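Local coordinates for protein adenylyltransferase (Bartonella henselae str. Houston-1, PDB 5NH2) that transfers AMP from ATP to tyrosine or threonine residues of host target proteins through its Fic domain, as a secreted virulence factor, at residues L143-N148 with E200-L205; K219-T224 with G257-V262. All blocks are in the same frame, centred on the assembly; numbering follows the deposited sequence.

Contact 1. Residues L143-N148 with E200-L205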
ATOM      1  N   LEU A 143      -0.373  15.314   3.764  1.00 26.55           N
ATOM      2  CA  LEU A 143       0.948  14.846   3.274  1.00 29.21           C
ATOM      3  C   LEU A 143       0.844  13.685   2.268  1.00 31.75           C
ATOM      4  O   LEU A 143       1.646  13.586   1.330  1.00 32.50           O
ATOM      5  CB  LEU A 143       1.851  14.440   4.434  1.00 30.57           C
ATOM      6  CG  LEU A 143       2.096  15.688   5.285  1.00 38.12           C
ATOM      7  CD1 LEU A 143       2.619  15.254   6.576  1.00 30.87           C
ATOM      8  CD2 LEU A 143       3.092  16.584   4.599  1.00 40.59           C
ATOM      9  N   PHE A 144      -0.134  12.801   2.433  1.00 28.44           N
ATOM     10  CA  PHE A 144      -0.222  11.654   1.545  1.00 24.48           C
ATOM     11  C   PHE A 144      -0.694  12.082   0.148  1.00 33.11           C
ATOM     12  O   PHE A 144      -0.150  11.620  -0.862  1.00 33.83           O
ATOM     13  CB  PHE A 144      -1.155  10.612   2.174  1.00 24.63           C
ATOM     14  CG  PHE A 144      -1.301   9.285   1.373  1.00 26.00           C
ATOM     15  CD1 PHE A 144      -0.572   8.168   1.717  1.00 29.82           C
ATOM     16  CD2 PHE A 144      -2.234   9.167   0.367  1.00 25.17           C
ATOM     17  CE1 PHE A 144      -0.715   6.931   1.031  1.00 31.02           C
ATOM     18  CE2 PHE A 144      -2.379   7.961  -0.329  1.00 33.98           C
ATOM     19  CZ  PHE A 144      -1.615   6.834   0.012  1.00 28.80           C
ATOM     20  N   ASN A 145      -1.678  12.987   0.072  1.00 28.57           N
ATOM     21  CA  ASN A 145      -2.126  13.500  -1.220  1.00 29.52           C
ATOM     22  C   ASN A 145      -0.986  14.223  -1.920  1.00 37.72           C
ATOM     23  O   ASN A 145      -0.746  14.018  -3.126  1.00 36.86           O
ATOM     24  CB  ASN A 145      -3.316  14.457  -1.055  1.00 30.60           C
ATOM     25  CG  ASN A 145      -4.572  13.776  -0.525  1.00 37.53           C
ATOM     26  OD1 ASN A 145      -4.666  12.539  -0.526  1.00 41.80           O
ATOM     27  ND2 ASN A 145      -5.546  14.585  -0.048  1.00 29.08           N
ATOM     28  N   SER A 146      -0.249  15.048  -1.170  1.00 29.91           N
ATOM     29  CA  SER A 146       0.869  15.768  -1.784  1.00 36.83           C
ATOM     30  C   SER A 146       1.950  14.808  -2.319  1.00 38.89           C
ATOM     31  O   SER A 146       2.419  14.949  -3.462  1.00 31.93           O
ATOM     32  CB  SER A 146       1.475  16.754  -0.788  1.00 33.05           C
ATOM     33  OG  SER A 146       2.762  17.111  -1.235  1.00 42.29           O
ATOM     34  N   LEU A 147       2.370  13.831  -1.505  1.00 34.38           N
ATOM     35  CA  LEU A 147       3.338  12.848  -2.008  1.00 34.61           C
ATOM     36  C   LEU A 147       2.788  12.064  -3.194  1.00 35.48           C
ATOM     37  O   LEU A 147       3.562  11.629  -4.053  1.00 25.14           O
ATOM     38  CB  LEU A 147       3.741  11.859  -0.910  1.00 37.56           C
ATOM     39  CG  LEU A 147       4.976  11.002  -1.159  1.00 40.81           C
ATOM     40  CD1 LEU A 147       6.171  11.922  -1.420  1.00 39.56           C
ATOM     41  CD2 LEU A 147       5.244  10.111   0.046  1.00 40.80           C
ATOM     42  N   ASN A 148       1.462  11.850  -3.243  1.00 29.29           N
ATOM     43  CA  ASN A 148       0.876  11.181  -4.405  1.00 37.57           C
ATOM     44  C   ASN A 148       1.145  11.969  -5.670  1.00 32.40           C
ATOM     45  O   ASN A 148       1.485  11.389  -6.708  1.00 34.34           O
ATOM     46  CB  ASN A 148      -0.636  11.011  -4.250  1.00 38.38           C
ATOM     47  CG  ASN A 148      -1.053   9.586  -4.285  1.00 55.66           C
ATOM     48  OD1 ASN A 148      -0.316   8.711  -3.837  1.00 61.12           O
ATOM     49  ND2 ASN A 148      -2.243   9.325  -4.813  1.00 65.06           N
ATOM     50  N   GLU A 200     -13.460  13.269   1.010  1.00 45.14           N
ATOM     51  CA  GLU A 200     -14.195  12.255   1.778  1.00 44.06           C
ATOM     52  C   GLU A 200     -13.740  10.842   1.499  1.00 40.02           C
ATOM     53  O   GLU A 200     -13.337  10.155   2.465  1.00 36.67           O
ATOM     54  CB  GLU A 200     -15.703  12.386   1.537  1.00 43.53           C
ATOM     55  CG  GLU A 200     -16.372  13.098   2.656  1.00 64.80           C
ATOM     56  CD  GLU A 200     -17.801  13.404   2.342  1.00 78.83           C
ATOM     57  OE1 GLU A 200     -18.302  14.464   2.785  1.00 81.80           O
ATOM     58  OE2 GLU A 200     -18.407  12.578   1.628  1.00 84.15           O
ATOM     59  N   PRO A 201     -13.713  10.332   0.255  1.00 41.84           N
ATOM     60  CA  PRO A 201     -13.285   8.934   0.055  1.00 33.90           C
ATOM     61  C   PRO A 201     -11.950   8.628   0.714  1.00 32.17           C
ATOM     62  O   PRO A 201     -11.832   7.587   1.358  1.00 35.42           O
ATOM     63  CB  PRO A 201     -13.242   8.795  -1.476  1.00 26.62           C
ATOM     64  CG  PRO A 201     -14.204   9.822  -1.974  1.00 28.01           C
ATOM     65  CD  PRO A 201     -14.055  10.986  -1.033  1.00 28.75           C
ATOM     66  N   MET A 202     -10.966   9.532   0.614  1.00 25.67           N
ATOM     67  CA  MET A 202      -9.670   9.321   1.261  1.00 36.57           C
ATOM     68  C   MET A 202      -9.762   9.342   2.793  1.00 40.54           C
ATOM     69  O   MET A 202      -9.169   8.483   3.471  1.00 33.19           O
ATOM     70  CB  MET A 202      -8.654  10.354   0.785  1.00 26.78           C
ATOM     71  CG  MET A 202      -7.220   9.950   1.219  1.00 27.70           C
ATOM     72  SD  MET A 202      -6.478   8.486   0.375  1.00 31.33           S
ATOM     73  CE  MET A 202      -6.098   9.235  -1.235  1.00 25.31           C
ATOM     74  N   GLN A 203     -10.497  10.305   3.358  1.00 26.76           N
ATOM     75  CA  GLN A 203     -10.744  10.295   4.804  1.00 31.42           C
ATOM     76  C   GLN A 203     -11.406   8.979   5.272  1.00 35.39           C
ATOM     77  O   GLN A 203     -11.057   8.444   6.334  1.00 36.60           O
ATOM     78  CB  GLN A 203     -11.615  11.518   5.192  1.00 29.39           C
ATOM     79  CG  GLN A 203     -10.956  12.913   5.023  1.00 30.07           C
ATOM     80  CD  GLN A 203     -11.996  14.061   4.846  1.00 40.36           C
ATOM     81  OE1 GLN A 203     -13.186  13.801   4.693  1.00 42.43           O
ATOM     82  NE2 GLN A 203     -11.534  15.327   4.874  1.00 43.32           N
ATOM     83  N   HIS A 204     -12.369   8.448   4.499  1.00 32.05           N
ATOM     84  CA  HIS A 204     -13.047   7.190   4.839  1.00 33.59           C
ATOM     85  C   HIS A 204     -12.085   5.998   4.741  1.00 39.02           C
ATOM     86  O   HIS A 204     -12.042   5.133   5.645  1.00 35.18           O
ATOM     87  CB  HIS A 204     -14.265   7.023   3.920  1.00 34.90           C
ATOM     88  CG  HIS A 204     -15.065   5.777   4.164  1.00 46.20           C
ATOM     89  ND1 HIS A 204     -15.965   5.277   3.239  1.00 44.46           N
ATOM     90  CD2 HIS A 204     -15.116   4.933   5.227  1.00 47.68           C
ATOM     91  CE1 HIS A 204     -16.523   4.174   3.714  1.00 38.97           C
ATOM     92  NE2 HIS A 204     -16.021   3.941   4.916  1.00 42.21           N
ATOM     93  N   LEU A 205     -11.249   5.994   3.686  1.00 33.22           N
ATOM     94  CA  LEU A 205     -10.148   5.047   3.573  1.00 32.08           C
ATOM     95  C   LEU A 205      -9.281   5.030   4.840  1.00 31.19           C
ATOM     96  O   LEU A 205      -9.107   3.966   5.453  1.00 34.71           O
ATOM     97  CB  LEU A 205      -9.304   5.379   2.332  1.00 35.26           C
ATOM     98  CG  LEU A 205      -8.277   4.326   1.862  1.00 33.29           C
ATOM     99  CD1 LEU A 205      -8.023   4.460   0.374  1.00 32.83           C
ATOM    100  CD2 LEU A 205      -6.983   4.447   2.567  1.00 22.43           C
TER
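A single methionine, Met202, carries the whole of one side of this contact, its methyl end touching both the Phe144 ring and the side-chain oxygen of Asn145. The two helices stay well apart here, with 9.0 Å between the CA atoms of Asn145 and Met202, and the long thioether fills the span; no hydrogen bond joins the two segments. Met202 leaves its helix with CG anti to the backbone N (chi1 -168°) and then bends at both chi2 and chi3. The double bend folds the methyl back alongside the facing side chains, where SD and CE both lie near CE2 of Phe144. CE comes within 4.0 Å of this CE2, approaching the ring obliquely. The sulfur takes part as well: SD lies 5.0 Å from the centroid of the Phe144 ring, 51° off its normal, in an oblique Met-aromatic contact. Seen as whole side chains, the two cross at about a right angle.

Both segments belong to the helical Fic (Fido) domain, in which Phe144 lies on the helix 133-150 and Met202 on the short helix 200-208. The ring of Phe144 also meets Phe165 and Phe206 edge-to-face, so that it is shared by Met202 and these two aromatics. The side chain of Phe144 is close to the ATP site: about 5 Å from that of Arg162, a probable binding residue by similarity, and about 7 Å from that of Gly158, an experimentally established one.

Asn145 meets the same methionine from the neighbouring helix position. Its side chain and that of Met202 run past each other in opposite directions. The methylene CG of Met202 is 4.0 Å from OD1 of Asn145, and Met202 CE stands 3.7 Å from the same oxygen.

Contact 2. Residues K219-T224 with G257-V262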
ATOM      1  N   LYS A 219     -10.336  -7.248   8.343  1.00 41.51           N
ATOM      2  CA  LYS A 219      -9.502  -8.449   8.498  1.00 45.91           C
ATOM      3  C   LYS A 219     -10.308  -9.754   8.369  1.00 46.58           C
ATOM      4  O   LYS A 219      -9.931 -10.673   7.614  1.00 35.65           O
ATOM      5  CB  LYS A 219      -8.793  -8.413   9.847  1.00 47.63           C
ATOM      6  CG  LYS A 219      -7.536  -7.588   9.851  1.00 47.73           C
ATOM      7  CD  LYS A 219      -6.741  -7.873  11.120  1.00 45.72           C
ATOM      8  CE  LYS A 219      -5.445  -7.074  11.159  1.00 44.58           C
ATOM      9  NZ  LYS A 219      -4.514  -7.545  12.225  1.00 42.95           N
ATOM     10  N   GLU A 220     -11.416  -9.859   9.112  1.00 44.41           N
ATOM     11  CA  GLU A 220     -12.248 -11.050   8.966  1.00 38.24           C
ATOM     12  C   GLU A 220     -12.751 -11.189   7.547  1.00 45.29           C
ATOM     13  O   GLU A 220     -12.675 -12.281   6.969  1.00 48.25           O
ATOM     14  CB  GLU A 220     -13.418 -11.004   9.926  1.00 42.10           C
ATOM     15  CG  GLU A 220     -14.367 -12.127   9.812  1.00 46.06           C
ATOM     16  CD  GLU A 220     -15.563 -11.912  10.709  1.00 55.66           C
ATOM     17  OE1 GLU A 220     -15.508 -12.344  11.878  1.00 64.34           O
ATOM     18  OE2 GLU A 220     -16.541 -11.272  10.259  1.00 56.04           O
ATOM     19  N   PHE A 221     -13.236 -10.084   6.944  1.00 44.47           N
ATOM     20  CA  PHE A 221     -13.841 -10.211   5.621  1.00 36.50           C
ATOM     21  C   PHE A 221     -12.816 -10.660   4.587  1.00 37.71           C
ATOM     22  O   PHE A 221     -13.117 -11.487   3.718  1.00 40.33           O
ATOM     23  CB  PHE A 221     -14.481  -8.901   5.168  1.00 33.04           C
ATOM     24  CG  PHE A 221     -14.885  -8.921   3.716  1.00 35.64           C
ATOM     25  CD1 PHE A 221     -16.048  -9.551   3.309  1.00 36.55           C
ATOM     26  CD2 PHE A 221     -14.083  -8.365   2.760  1.00 36.98           C
ATOM     27  CE1 PHE A 221     -16.418  -9.576   1.970  1.00 41.87           C
ATOM     28  CE2 PHE A 221     -14.433  -8.403   1.407  1.00 36.46           C
ATOM     29  CZ  PHE A 221     -15.605  -9.002   1.016  1.00 37.60           C
ATOM     30  N   MET A 222     -11.604 -10.113   4.658  1.00 36.07           N
ATOM     31  CA  MET A 222     -10.594 -10.435   3.655  1.00 37.82           C
ATOM     32  C   MET A 222     -10.134 -11.864   3.825  1.00 45.75           C
ATOM     33  O   MET A 222     -10.026 -12.611   2.842  1.00 42.98           O
ATOM     34  CB  MET A 222      -9.419  -9.467   3.762  1.00 36.72           C
ATOM     35  CG  MET A 222      -9.757  -7.983   3.397  1.00 49.02           C
ATOM     36  SD  MET A 222     -10.042  -7.679   1.626  1.00 48.01           S
ATOM     37  CE  MET A 222     -10.225  -5.914   1.464  1.00 52.39           C
ATOM     38  N   HIS A 223      -9.909 -12.266   5.086  1.00 50.27           N
ATOM     39  CA  HIS A 223      -9.600 -13.657   5.411  1.00 55.18           C
ATOM     40  C   HIS A 223     -10.629 -14.618   4.812  1.00 51.92           C
ATOM     41  O   HIS A 223     -10.268 -15.620   4.183  1.00 56.26           O
ATOM     42  CB  HIS A 223      -9.527 -13.811   6.938  1.00 66.89           C
ATOM     43  CG  HIS A 223      -9.116 -15.179   7.398  1.00 81.16           C
ATOM     44  ND1 HIS A 223      -7.817 -15.489   7.746  1.00 85.92           N
ATOM     45  CD2 HIS A 223      -9.832 -16.320   7.560  1.00 82.81           C
ATOM     46  CE1 HIS A 223      -7.752 -16.760   8.105  1.00 86.29           C
ATOM     47  NE2 HIS A 223      -8.959 -17.287   7.998  1.00 84.17           N
ATOM     48  N   THR A 224     -11.922 -14.336   5.010  1.00 48.45           N
ATOM     49  CA  THR A 224     -12.963 -15.163   4.404  1.00 44.49           C
ATOM     50  C   THR A 224     -12.816 -15.222   2.891  1.00 48.54           C
ATOM     51  O   THR A 224     -12.913 -16.297   2.301  1.00 53.14           O
ATOM     52  CB  THR A 224     -14.355 -14.636   4.743  1.00 48.08           C
ATOM     53  OG1 THR A 224     -14.553 -14.628   6.158  1.00 53.81           O
ATOM     54  CG2 THR A 224     -15.409 -15.540   4.092  1.00 47.68           C
ATOM     55  N   GLY A 257     -18.435  -9.641  11.953  1.00 58.87           N
ATOM     56  CA  GLY A 257     -19.067  -8.658  11.094  1.00 53.31           C
ATOM     57  C   GLY A 257     -19.926  -9.321  10.042  1.00 50.57           C
ATOM     58  O   GLY A 257     -19.935 -10.551   9.900  1.00 57.56           O
ATOM     59  N   PHE A 258     -20.692  -8.491   9.339  1.00 52.38           N
ATOM     60  CA  PHE A 258     -21.490  -8.943   8.207  1.00 52.14           C
ATOM     61  C   PHE A 258     -21.192  -8.079   6.996  1.00 46.55           C
ATOM     62  O   PHE A 258     -20.710  -6.950   7.110  1.00 49.86           O
ATOM     63  CB  PHE A 258     -23.000  -8.913   8.479  1.00 51.35           C
ATOM     64  CG  PHE A 258     -23.566  -7.530   8.573  1.00 51.03           C
ATOM     65  CD1 PHE A 258     -23.405  -6.785   9.730  1.00 49.05           C
ATOM     66  CD2 PHE A 258     -24.259  -6.969   7.505  1.00 52.35           C
ATOM     67  CE1 PHE A 258     -23.924  -5.517   9.838  1.00 49.36           C
ATOM     68  CE2 PHE A 258     -24.799  -5.684   7.596  1.00 52.40           C
ATOM     69  CZ  PHE A 258     -24.620  -4.954   8.772  1.00 56.45           C
ATOM     70  N   ALA A 259     -21.527  -8.631   5.831  1.00 47.05           N
ATOM     71  CA  ALA A 259     -21.256  -8.032   4.539  1.00 46.62           C
ATOM     72  C   ALA A 259     -22.558  -7.852   3.779  1.00 59.37           C
ATOM     73  O   ALA A 259     -23.440  -8.726   3.792  1.00 59.10           O
ATOM     74  CB  ALA A 259     -20.294  -8.885   3.701  1.00 43.58           C
ATOM     75  N   LEU A 260     -22.641  -6.697   3.131  1.00 60.92           N
ATOM     76  CA  LEU A 260     -23.727  -6.262   2.270  1.00 60.95           C
ATOM     77  C   LEU A 260     -23.163  -6.004   0.874  1.00 64.87           C
ATOM     78  O   LEU A 260     -22.005  -5.587   0.721  1.00 58.53           O
ATOM     79  CB  LEU A 260     -24.335  -4.983   2.844  1.00 52.61           C
ATOM     80  CG  LEU A 260     -25.750  -4.588   2.510  1.00 62.82           C
ATOM     81  CD1 LEU A 260     -26.575  -5.849   2.381  1.00 72.17           C
ATOM     82  CD2 LEU A 260     -26.254  -3.728   3.651  1.00 63.39           C
ATOM     83  N   ASN A 261     -23.968  -6.247  -0.156  1.00 64.37           N
ATOM     84  CA  ASN A 261     -23.503  -6.097  -1.533  1.00 62.11           C
ATOM     85  C   ASN A 261     -24.335  -5.025  -2.235  1.00 61.10           C
ATOM     86  O   ASN A 261     -25.529  -5.220  -2.466  1.00 65.80           O
ATOM     87  CB  ASN A 261     -23.585  -7.429  -2.256  1.00 64.88           C
ATOM     88  CG  ASN A 261     -22.985  -7.360  -3.599  1.00 74.52           C
ATOM     89  OD1 ASN A 261     -21.901  -6.824  -3.755  1.00 74.79           O
ATOM     90  ND2 ASN A 261     -23.695  -7.862  -4.605  1.00 83.00           N
ATOM     91  N   VAL A 262     -23.726  -3.877  -2.546  1.00 49.94           N
ATOM     92  CA  VAL A 262     -24.457  -2.708  -3.045  1.00 50.75           C
ATOM     93  C   VAL A 262     -23.869  -2.297  -4.394  1.00 50.18           C
ATOM     94  O   VAL A 262     -22.772  -1.723  -4.453  1.00 42.44           O
ATOM     95  CB  VAL A 262     -24.413  -1.528  -2.060  1.00 47.31           C
ATOM     96  CG1 VAL A 262     -25.095  -0.322  -2.683  1.00 42.87           C
ATOM     97  CG2 VAL A 262     -25.087  -1.886  -0.721  1.00 39.27           C
TER
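Glu220 reaches from the helix 212-227 to the start of strand 257-262, while the next residue, Phe221, lies against Ala259 of the same strand. The strand is the central one of the mixed five-stranded sheet in the intracellular delivery domain, a domain of the OB-fold clan, and the helix packs across one side of this sheet. Lys219, on the same helix, forms a salt bridge with Glu23 of the partner chain, the antitoxin homologue BiaA.

The apolar part is the smaller. Phe221 sends its ring toward the sheet, where CE1 comes 4.3 Å from the CB of Ala259 in an oblique approach. The ring also meets Tyr266, with the two planes at about 45°, and touches Ile268 on the adjoining strand 265-270 and Val237 on strand 237-239, so this aromatic side chain spans several strands. Ala259 itself touches Ile268 beside it. Phe258, which precedes it, points away from the helix and packs edge-to-face on Phe290.

The polar part is a carboxylate gripping successive backbone amides. With CG trans to the backbone nitrogen (chi1 177°) and the chain extended beyond it, Glu220 carries its carboxylate out to the strand. There OE2 accepts a hydrogen bond from Gly257 N at 3.0 Å. The donor meets the syn side of the oxygen, 21° out of the carboxylate plane, and the N-H...O angle of 140° makes the bond distinctly bent. The other oxygen, OE1, accepts from the backbone N of Glu256, just before the strand. With each oxygen engaged by a separate amide, the rotation of the carboxylate is largely fixed. Glu220 OE2 also stands 3.5 Å from Gly257 O, an acceptor near an acceptor without a bond.

In the fold
From the N terminus, the chain first supplies residues 143-148 on the helix 133-150, then runs through the helices 157-171 and 183-196 before 200-205 returns to close contact 1 within the Fic domain. The chain goes straight on from helix 200-208 into helix 212-227, where contact 2 opens. Strands 237-239 and 245-253 follow, and 257-262 closes it. The two loops are therefore in series, neither nested nor crossed, and their centres lie 23 Å apart without touching. Contact 1 ties helices together in the catalytic domain; contact 2 ties the helix 212-227 to the sheet of the intracellular delivery domain. The two consecutive helices link these parts.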